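Local coordinates for cyclase (Streptomyces sp. R1128, PDB 3TFZ), which probably catalyses ring closure and aromatisation of a polyketide chain in the R1128 biosynthetic pathway, as an aromatase/cyclase of the Bet v 1-like superfamily, at residues M4-T12 with E139-L150; T12-V23 with V153-V161. All blocks are in the same frame, centred on the assembly; numbering follows the deposited sequence.

How the contacts relate
Contacts 1 and 2 follow one another along the same two elements, strand 5-13 and the long C-terminal helix 131-164, with their centres about 19 Å apart. They share Thr12 and touch, Val11 CG1 of contact 1 lying 3.7 Å from Leu154 CD2 of contact 2. Contact 1 sets the strand, outermost within this chain and also meeting the second subunit, over mid-helix; contact 2 takes the chain beyond it through a turn into helix 17-25, which packs on the following helical turns. Together they form one flank of the helix-grip fold. The side chain of Val142 lies about 5 Å from a bound 3-cyclohexyl-1-propylsulfonic acid, probably a crystallisation component, that of Glu156 about 11 Å from a potassium ion.

Contact 1. Residues M4-T12 with E139-L150; sequences MRHVEHTVT and EAVVERNSVADL
The imidazole of His9 takes Ser146 OG over one face, 3.0 Å above the ring plane and displaced toward the rim, and Glu143 OE1 at its edge. The edge contact is a hydrogen bond from NE2, 2.8 Å from Glu143 OE1 and bent to 153°; the carboxylate is turned 48° from the ring and is met on its syn side but well out of its plane. At the guanidinium of Arg5 the partner is again at an edge, but here the groups are nearly coplanar: NE bonds to Glu139 OE2 at 2.8 Å and NH2 to Glu139 OE1 at 3.0 Å, each oxygen using its syn lone pair. Bends at chi2 and chi3 fold the Arg5 chain into this side-on salt bridge. A methionine in place of Arg5 would probably leave the Glu139 carboxylate without its charged mate and free to turn. Deeper in, Leu150 CD1 packs against His9 CB, while Val7 CG2 meets Val142 CG1 at 4.0 Å. Strand 5-12 runs at 25° to helix 139-150, their axes 8.8 Å apart at closest approach; strand 105-116 pairs with strand 5-13, and Leu150 reaches Trp96 on strand 89-100, as expected for a helix gripped by a curved sheet.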
loop_
_atom_site.group_PDB
_atom_site.type_symbol
_atom_site.label_atom_id
_atom_site.label_comp_id
_atom_site.label_asym_id
_atom_site.label_seq_id
_atom_site.Cartn_x
_atom_site.Cartn_y
_atom_site.Cartn_z
ATOM N N MET A 4 6.431 4.757 -18.874
ATOM C CA MET A 4 6.179 5.320 -17.548
ATOM C C MET A 4 5.811 4.242 -16.477
ATOM O O MET A 4 5.105 3.285 -16.778
ATOM C CB MET A 4 5.059 6.408 -17.680
ATOM C CG MET A 4 4.778 7.301 -16.481
ATOM S SD MET A 4 6.106 8.495 -16.084
ATOM C CE MET A 4 6.342 9.277 -17.626
ATOM N N ARG A 5 6.299 4.357 -15.239
ATOM C CA ARG A 5 5.950 3.321 -14.261
ATOM C C ARG A 5 5.022 3.952 -13.279
ATOM O O ARG A 5 5.136 5.134 -13.075
ATOM C CB ARG A 5 7.157 2.754 -13.540
ATOM C CG ARG A 5 8.194 1.997 -14.440
ATOM C CD ARG A 5 7.857 0.481 -14.498
ATOM N NE ARG A 5 7.934 -0.124 -13.121
ATOM C CZ ARG A 5 6.866 -0.440 -12.366
ATOM N NH1 ARG A 5 5.615 -0.259 -12.823
ATOM N NH2 ARG A 5 7.036 -0.882 -11.139
ATOM N N HIS A 6 4.157 3.124 -12.665
ATOM C CA HIS A 6 3.245 3.539 -11.678
ATOM C C HIS A 6 3.215 2.566 -10.463
ATOM O O HIS A 6 2.873 1.413 -10.607
ATOM C CB HIS A 6 1.791 3.724 -12.290
ATOM C CG HIS A 6 0.779 4.129 -11.263
ATOM N ND1 HIS A 6 0.599 5.440 -10.872
ATOM C CD2 HIS A 6 -0.078 3.389 -10.505
ATOM C CE1 HIS A 6 -0.319 5.494 -9.907
ATOM N NE2 HIS A 6 -0.720 4.257 -9.648
ATOM N N VAL A 7 3.510 3.066 -9.249
ATOM C CA VAL A 7 3.435 2.262 -8.030
ATOM C C VAL A 7 2.654 2.958 -6.952
ATOM O O VAL A 7 2.459 4.142 -7.048
ATOM C CB VAL A 7 4.837 1.834 -7.498
ATOM C CG1 VAL A 7 5.661 1.058 -8.636
ATOM C CG2 VAL A 7 5.588 3.012 -7.074
ATOM N N GLU A 8 2.173 2.193 -5.946
ATOM C CA GLU A 8 1.332 2.710 -4.870
ATOM C C GLU A 8 1.656 1.979 -3.622
ATOM O O GLU A 8 1.708 0.773 -3.619
ATOM C CB GLU A 8 -0.169 2.595 -5.179
ATOM C CG GLU A 8 -0.511 3.131 -6.448
ATOM C CD GLU A 8 -2.004 3.317 -6.640
ATOM O OE1 GLU A 8 -2.727 3.261 -5.651
ATOM O OE2 GLU A 8 -2.463 3.440 -7.807
ATOM N N HIS A 9 1.840 2.699 -2.544
ATOM C CA HIS A 9 2.188 2.037 -1.268
ATOM C C HIS A 9 1.254 2.630 -0.217
ATOM O O HIS A 9 0.804 3.750 -0.421
ATOM C CB HIS A 9 3.639 2.237 -0.837
ATOM C CG HIS A 9 4.647 1.583 -1.739
ATOM N ND1 HIS A 9 4.975 2.082 -2.991
ATOM C CD2 HIS A 9 5.427 0.492 -1.562
ATOM C CE1 HIS A 9 5.915 1.333 -3.540
ATOM N NE2 HIS A 9 6.206 0.363 -2.691
ATOM N N THR A 10 1.020 1.913 0.887
ATOM C CA THR A 10 0.108 2.413 1.896
ATOM C C THR A 10 0.517 1.926 3.273
ATOM O O THR A 10 1.224 0.914 3.377
ATOM C CB THR A 10 -1.429 2.081 1.536
ATOM O OG1 THR A 10 -2.308 2.810 2.348
ATOM C CG2 THR A 10 -1.796 0.541 1.553
ATOM N N VAL A 11 0.005 2.637 4.285
ATOM C CA VAL A 11 0.129 2.352 5.741
ATOM C C VAL A 11 -1.144 2.930 6.401
ATOM O O VAL A 11 -1.790 3.840 5.820
ATOM C CB VAL A 11 1.453 3.036 6.128
ATOM C CG1 VAL A 11 1.442 4.556 6.618
ATOM C CG2 VAL A 11 2.674 2.078 6.286
ATOM N N THR A 12 -1.558 2.332 7.538
ATOM C CA THR A 12 -2.714 2.696 8.330
ATOM C C THR A 12 -2.114 3.470 9.452
ATOM O O THR A 12 -1.273 2.924 10.155
ATOM C CB THR A 12 -3.440 1.424 8.856
ATOM O OG1 THR A 12 -4.035 0.748 7.767
ATOM C CG2 THR A 12 -4.603 1.780 9.721
ATOM N N GLU A 139 13.894 1.911 -9.750
ATOM C CA GLU A 139 12.928 1.093 -8.944
ATOM C C GLU A 139 13.344 0.932 -7.486
ATOM O O GLU A 139 12.453 1.020 -6.630
ATOM C CB GLU A 139 12.683 -0.363 -9.432
ATOM C CG GLU A 139 12.290 -0.517 -10.804
ATOM C CD GLU A 139 10.829 -0.370 -11.132
ATOM O OE1 GLU A 139 9.888 -0.694 -10.308
ATOM O OE2 GLU A 139 10.634 0.011 -12.321
ATOM N N ALA A 140 14.652 0.673 -7.226
ATOM C CA ALA A 140 15.139 0.372 -5.886
ATOM C C ALA A 140 14.943 1.584 -4.960
ATOM O O ALA A 140 14.621 1.438 -3.769
ATOM C CB ALA A 140 16.596 -0.089 -5.889
ATOM N N VAL A 141 15.071 2.752 -5.534
ATOM C CA VAL A 141 15.218 4.000 -4.808
ATOM C C VAL A 141 13.750 4.509 -4.551
ATOM O O VAL A 141 13.406 4.997 -3.478
ATOM C CB VAL A 141 16.060 4.998 -5.731
ATOM C CG1 VAL A 141 15.428 6.454 -5.705
ATOM C CG2 VAL A 141 17.630 4.865 -5.457
ATOM N N VAL A 142 12.894 4.350 -5.536
ATOM C CA VAL A 142 11.510 4.681 -5.321
ATOM C C VAL A 142 10.864 3.781 -4.245
ATOM O O VAL A 142 10.219 4.291 -3.323
ATOM C CB VAL A 142 10.721 4.559 -6.636
ATOM C CG1 VAL A 142 9.190 4.550 -6.298
ATOM C CG2 VAL A 142 11.129 5.639 -7.571
ATOM N N GLU A 143 11.109 2.460 -4.359
ATOM C CA GLU A 143 10.649 1.465 -3.427
ATOM C C GLU A 143 11.164 1.759 -1.996
ATOM O O GLU A 143 10.365 1.810 -1.023
ATOM C CB GLU A 143 11.042 0.054 -3.916
ATOM C CG GLU A 143 10.947 -1.025 -2.841
ATOM C CD GLU A 143 9.487 -1.331 -2.436
ATOM O OE1 GLU A 143 8.594 -0.963 -3.224
ATOM O OE2 GLU A 143 9.233 -1.947 -1.354
ATOM N N ARG A 144 12.478 1.909 -1.831
ATOM C CA ARG A 144 13.049 2.266 -0.536
ATOM C C ARG A 144 12.476 3.541 0.160
ATOM O O ARG A 144 12.172 3.591 1.345
ATOM C CB ARG A 144 14.615 2.316 -0.667
ATOM C CG ARG A 144 15.367 2.867 0.571
ATOM C CD ARG A 144 16.889 2.691 0.550
ATOM N NE ARG A 144 17.098 1.659 1.539
ATOM C CZ ARG A 144 17.753 1.789 2.690
ATOM N NH1 ARG A 144 18.411 2.918 3.029
ATOM N NH2 ARG A 144 17.777 0.736 3.500
ATOM N N ASN A 145 12.345 4.601 -0.578
ATOM C CA ASN A 145 12.092 5.876 0.000
ATOM C C ASN A 145 10.622 6.103 0.204
ATOM O O ASN A 145 10.216 6.839 1.034
ATOM C CB ASN A 145 12.637 6.848 -1.003
ATOM C CG ASN A 145 13.991 7.215 -0.669
ATOM O OD1 ASN A 145 14.219 8.178 0.093
ATOM N ND2 ASN A 145 14.944 6.412 -1.136
ATOM N N SER A 146 9.848 5.488 -0.631
ATOM C CA SER A 146 8.441 5.458 -0.526
ATOM C C SER A 146 8.009 4.861 0.854
ATOM O O SER A 146 7.249 5.476 1.619
ATOM C CB SER A 146 7.919 4.630 -1.727
ATOM O OG SER A 146 6.565 4.360 -1.566
ATOM N N VAL A 147 8.525 3.658 1.160
ATOM C CA VAL A 147 8.401 2.974 2.462
ATOM C C VAL A 147 8.891 3.876 3.653
ATOM O O VAL A 147 8.170 4.004 4.590
ATOM C CB VAL A 147 9.069 1.533 2.413
ATOM C CG1 VAL A 147 9.084 0.886 3.795
ATOM C CG2 VAL A 147 8.254 0.642 1.420
ATOM N N ALA A 148 10.049 4.536 3.543
ATOM C CA ALA A 148 10.651 5.372 4.554
ATOM C C ALA A 148 9.810 6.623 4.794
ATOM O O ALA A 148 9.574 6.979 5.953
ATOM C CB ALA A 148 12.133 5.765 4.160
ATOM N N ASP A 149 9.239 7.176 3.718
ATOM C CA ASP A 149 8.417 8.384 3.784
ATOM C C ASP A 149 7.081 8.142 4.480
ATOM O O ASP A 149 6.624 8.920 5.320
ATOM C CB ASP A 149 8.184 8.942 2.323
ATOM C CG ASP A 149 9.400 9.755 1.738
ATOM O OD1 ASP A 149 10.449 9.965 2.442
ATOM O OD2 ASP A 149 9.290 10.187 0.538
ATOM N N LEU A 150 6.362 7.134 3.992
ATOM C CA LEU A 150 5.126 6.644 4.638
ATOM C C LEU A 150 5.309 6.438 6.132
ATOM O O LEU A 150 4.477 6.895 6.850
ATOM C CB LEU A 150 4.632 5.350 3.954
ATOM C CG LEU A 150 3.845 5.491 2.635
ATOM C CD1 LEU A 150 3.624 4.142 1.927
ATOM C CD2 LEU A 150 2.442 6.198 2.791
#

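Contact 2. Residues T12-V23 with V153-V161; sequences TVAAPADLVWEV and VLGEAERRV
Val23 enters helix 153-161 as a knob into a hole formed by Val153, Glu156, Ala157 and Arg160. Its two methyls divide the hollow: CG1, anti to the backbone N (chi1 167°), lies 3.9 Å from Val153 CG1 and also meets the aliphatic CG of Glu156, which leaves CG2 anti to the carbonyl carbon and over the centre of the Arg160 guanidinium, 3.7 Å above its plane. Ala157 provides the complementary low point. Its single methyl receives Val13 CG1 at 3.7 Å, with Ala15 CB and Val20 CG2 also against it, bringing strand end, turn and helix onto one small residue. Farther along, Val161 CG2 rests against both Ala15 CB, 3.6 Å away, and Leu19 CD2, with Pro16 CD at its margin. Val13 CG2 lies alongside Leu154 CB, the two side chains pointing in opposing senses, and Leu154 CD2 reaches back to the carbonyl of Thr12.

Helices 17-23 and 153-161 cross at 120°, with their axes 9.4 Å apart at closest approach; the small Ala157 probably lets Val20 and Val23 come against the helix here. Between strand and helix, Ala14 centres an inverse gamma turn, and its N-H makes a nearly straight bond (171°) to Glu158 OE2 at 2.9 Å. The N-H meets this oxygen on its anti side, tilted out of the carboxylate plane, at the end of a chain extended beyond CG.

Arg160 NE and NH2 grip Glu156 OE2 from opposite faces of the carboxylate plane, while Arg159 NH1 takes OE1. The two bonds from Arg160 limit rotation of the guanidinium that faces Val23, and the two arginines probably favour a charged state for Glu156. Glu156 and Arg160 also touch Ile33 on helix 30-33. Chemically, the interface is thus mainly aliphatic, with Glu158 OE2 satisfying the Ala14 N-H at the turn and the salt-bridge network shaping one wall of the Val23 hollow.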
loop_
_atom_site.group_PDB
_atom_site.type_symbol
_atom_site.label_atom_id
_atom_site.label_comp_id
_atom_site.label_asym_id
_atom_site.label_seq_id
_atom_site.Cartn_x
_atom_site.Cartn_y
_atom_site.Cartn_z
ATOM N N THR A 12 -1.558 2.332 7.538
ATOM C CA THR A 12 -2.714 2.696 8.330
ATOM C C THR A 12 -2.114 3.470 9.452
ATOM O O THR A 12 -1.273 2.924 10.155
ATOM C CB THR A 12 -3.440 1.424 8.856
ATOM O OG1 THR A 12 -4.035 0.748 7.767
ATOM C CG2 THR A 12 -4.603 1.780 9.721
ATOM N N VAL A 13 -2.513 4.734 9.642
ATOM C CA VAL A 13 -1.952 5.619 10.714
ATOM C C VAL A 13 -2.902 5.679 11.921
ATOM O O VAL A 13 -4.123 5.929 11.773
ATOM C CB VAL A 13 -1.661 7.013 10.195
ATOM C CG1 VAL A 13 -0.900 7.951 11.288
ATOM C CG2 VAL A 13 -0.766 6.913 8.898
ATOM N N ALA A 14 -2.396 5.373 13.129
ATOM C CA ALA A 14 -3.314 5.407 14.268
ATOM C C ALA A 14 -3.424 6.894 14.704
ATOM O O ALA A 14 -2.944 7.235 15.764
ATOM C CB ALA A 14 -2.801 4.497 15.436
ATOM N N ALA A 15 -3.959 7.782 13.848
ATOM C CA ALA A 15 -4.213 9.228 14.166
ATOM C C ALA A 15 -5.369 9.675 13.299
ATOM O O ALA A 15 -5.554 9.124 12.186
ATOM C CB ALA A 15 -2.967 10.124 13.853
ATOM N N PRO A 16 -6.122 10.750 13.721
ATOM C CA PRO A 16 -7.220 11.272 12.814
ATOM C C PRO A 16 -6.686 11.915 11.501
ATOM O O PRO A 16 -5.564 12.411 11.464
ATOM C CB PRO A 16 -7.934 12.343 13.702
ATOM C CG PRO A 16 -7.427 12.022 15.264
ATOM C CD PRO A 16 -5.976 11.584 14.939
ATOM N N ALA A 17 -7.509 11.989 10.468
ATOM C CA ALA A 17 -7.059 12.314 9.103
ATOM C C ALA A 17 -6.618 13.744 9.042
ATOM O O ALA A 17 -5.695 14.046 8.357
ATOM C CB ALA A 17 -8.166 11.969 8.081
ATOM N N ASP A 18 -7.236 14.616 9.802
ATOM C CA ASP A 18 -6.858 16.009 9.960
ATOM C C ASP A 18 -5.459 16.192 10.581
ATOM O O ASP A 18 -4.724 17.078 10.175
ATOM C CB ASP A 18 -7.957 16.814 10.757
ATOM C CG ASP A 18 -9.258 17.006 9.946
ATOM O OD1 ASP A 18 -9.321 16.684 8.708
ATOM O OD2 ASP A 18 -10.260 17.464 10.500
ATOM N N LEU A 19 -5.082 15.366 11.557
ATOM C CA LEU A 19 -3.757 15.481 12.086
ATOM C C LEU A 19 -2.673 15.014 11.061
ATOM O O LEU A 19 -1.542 15.611 10.911
ATOM C CB LEU A 19 -3.716 14.742 13.391
ATOM C CG LEU A 19 -2.374 14.825 14.142
ATOM C CD1 LEU A 19 -2.078 16.348 14.383
ATOM C CD2 LEU A 19 -2.629 14.123 15.420
ATOM N N VAL A 20 -3.011 13.974 10.312
ATOM C CA VAL A 20 -2.151 13.504 9.259
ATOM C C VAL A 20 -2.002 14.563 8.178
ATOM O O VAL A 20 -0.964 14.692 7.624
ATOM C CB VAL A 20 -2.703 12.199 8.687
ATOM C CG1 VAL A 20 -1.875 11.733 7.509
ATOM C CG2 VAL A 20 -2.738 11.096 9.775
ATOM N N TRP A 21 -3.090 15.262 7.837
ATOM C CA TRP A 21 -3.048 16.341 6.898
ATOM C C TRP A 21 -2.011 17.384 7.395
ATOM O O TRP A 21 -1.126 17.772 6.624
ATOM C CB TRP A 21 -4.442 16.998 6.737
ATOM C CG TRP A 21 -4.293 18.217 5.819
ATOM C CD1 TRP A 21 -4.353 19.552 6.162
ATOM C CD2 TRP A 21 -3.959 18.164 4.427
ATOM N NE1 TRP A 21 -4.091 20.329 5.037
ATOM C CE2 TRP A 21 -3.792 19.494 3.980
ATOM C CE3 TRP A 21 -3.785 17.090 3.501
ATOM C CZ2 TRP A 21 -3.468 19.795 2.634
ATOM C CZ3 TRP A 21 -3.489 17.372 2.233
ATOM C CH2 TRP A 21 -3.376 18.729 1.782
ATOM N N GLU A 22 -2.149 17.844 8.663
ATOM C CA GLU A 22 -1.250 18.808 9.222
ATOM C C GLU A 22 0.231 18.453 9.085
ATOM O O GLU A 22 1.010 19.344 8.848
ATOM C CB GLU A 22 -1.577 19.128 10.677
ATOM C CG GLU A 22 -2.924 19.889 10.844
ATOM C CD GLU A 22 -3.264 20.089 12.292
ATOM O OE1 GLU A 22 -2.290 19.996 13.107
ATOM O OE2 GLU A 22 -4.483 20.340 12.617
ATOM N N VAL A 23 0.607 17.180 9.287
ATOM C CA VAL A 23 1.962 16.727 9.142
ATOM C C VAL A 23 2.374 16.771 7.600
ATOM O O VAL A 23 3.472 17.253 7.239
ATOM C CB VAL A 23 2.087 15.307 9.750
ATOM C CG1 VAL A 23 3.382 14.563 9.394
ATOM C CG2 VAL A 23 1.849 15.330 11.301
ATOM N N VAL A 153 5.884 9.664 8.181
ATOM C CA VAL A 153 4.670 10.429 8.372
ATOM C C VAL A 153 3.813 9.802 9.504
ATOM O O VAL A 153 3.260 10.510 10.338
ATOM C CB VAL A 153 3.850 10.626 7.069
ATOM C CG1 VAL A 153 2.504 11.362 7.402
ATOM C CG2 VAL A 153 4.596 11.427 6.084
ATOM N N LEU A 154 3.701 8.467 9.485
ATOM C CA LEU A 154 2.972 7.702 10.470
ATOM C C LEU A 154 3.554 7.869 11.860
ATOM O O LEU A 154 2.783 8.170 12.775
ATOM C CB LEU A 154 2.939 6.234 10.022
ATOM C CG LEU A 154 2.917 4.862 10.754
ATOM C CD1 LEU A 154 3.326 4.687 12.295
ATOM C CD2 LEU A 154 1.861 3.876 10.271
ATOM N N GLY A 155 4.909 7.705 12.012
ATOM C CA GLY A 155 5.627 7.868 13.284
ATOM C C GLY A 155 5.311 9.271 13.851
ATOM O O GLY A 155 4.990 9.424 15.027
ATOM N N GLU A 156 5.369 10.264 12.992
ATOM C CA GLU A 156 5.158 11.652 13.374
ATOM C C GLU A 156 3.731 11.987 13.793
ATOM O O GLU A 156 3.502 12.753 14.755
ATOM C CB GLU A 156 5.602 12.581 12.249
ATOM C CG GLU A 156 5.397 14.066 12.575
ATOM C CD GLU A 156 6.170 14.590 13.778
ATOM O OE1 GLU A 156 7.124 13.949 14.275
ATOM O OE2 GLU A 156 5.829 15.702 14.248
ATOM N N ALA A 157 2.755 11.471 13.056
ATOM C CA ALA A 157 1.368 11.733 13.410
ATOM C C ALA A 157 1.037 11.048 14.746
ATOM O O ALA A 157 0.307 11.599 15.603
ATOM C CB ALA A 157 0.351 11.280 12.223
ATOM N N GLU A 158 1.501 9.830 14.902
ATOM C CA GLU A 158 1.233 9.062 16.126
ATOM C C GLU A 158 1.983 9.678 17.404
ATOM O O GLU A 158 1.388 9.792 18.474
ATOM C CB GLU A 158 1.535 7.576 15.894
ATOM C CG GLU A 158 0.724 6.941 14.796
ATOM C CD GLU A 158 0.968 5.421 14.628
ATOM O OE1 GLU A 158 1.818 4.899 15.351
ATOM O OE2 GLU A 158 0.368 4.753 13.741
ATOM N N ARG A 159 3.255 10.064 17.265
ATOM C CA ARG A 159 3.980 10.954 18.179
ATOM C C ARG A 159 3.140 12.141 18.675
ATOM O O ARG A 159 3.237 12.517 19.820
ATOM C CB ARG A 159 5.074 11.574 17.333
ATOM C CG ARG A 159 6.172 12.049 18.024
ATOM C CD ARG A 159 7.482 12.204 17.149
ATOM N NE ARG A 159 8.003 10.916 16.701
ATOM C CZ ARG A 159 8.414 10.624 15.447
ATOM N NH1 ARG A 159 8.428 11.553 14.451
ATOM N NH2 ARG A 159 8.869 9.377 15.200
ATOM N N ARG A 160 2.453 12.824 17.765
ATOM C CA ARG A 160 1.600 13.956 18.060
ATOM C C ARG A 160 0.297 13.635 18.790
ATOM O O ARG A 160 -0.142 14.421 19.603
ATOM C CB ARG A 160 1.266 14.758 16.786
ATOM C CG ARG A 160 2.493 15.308 16.146
ATOM C CD ARG A 160 2.160 16.440 15.289
ATOM N NE ARG A 160 3.340 16.761 14.482
ATOM C CZ ARG A 160 3.443 17.819 13.660
ATOM N NH1 ARG A 160 2.409 18.669 13.470
ATOM N NH2 ARG A 160 4.581 18.017 13.016
ATOM N N VAL A 161 -0.332 12.517 18.446
ATOM C CA VAL A 161 -1.348 11.924 19.285
ATOM C C VAL A 161 -0.883 11.669 20.732
ATOM O O VAL A 161 -1.660 12.004 21.677
ATOM C CB VAL A 161 -1.985 10.584 18.698
ATOM C CG1 VAL A 161 -3.018 10.042 19.741
ATOM C CG2 VAL A 161 -2.666 10.846 17.400
#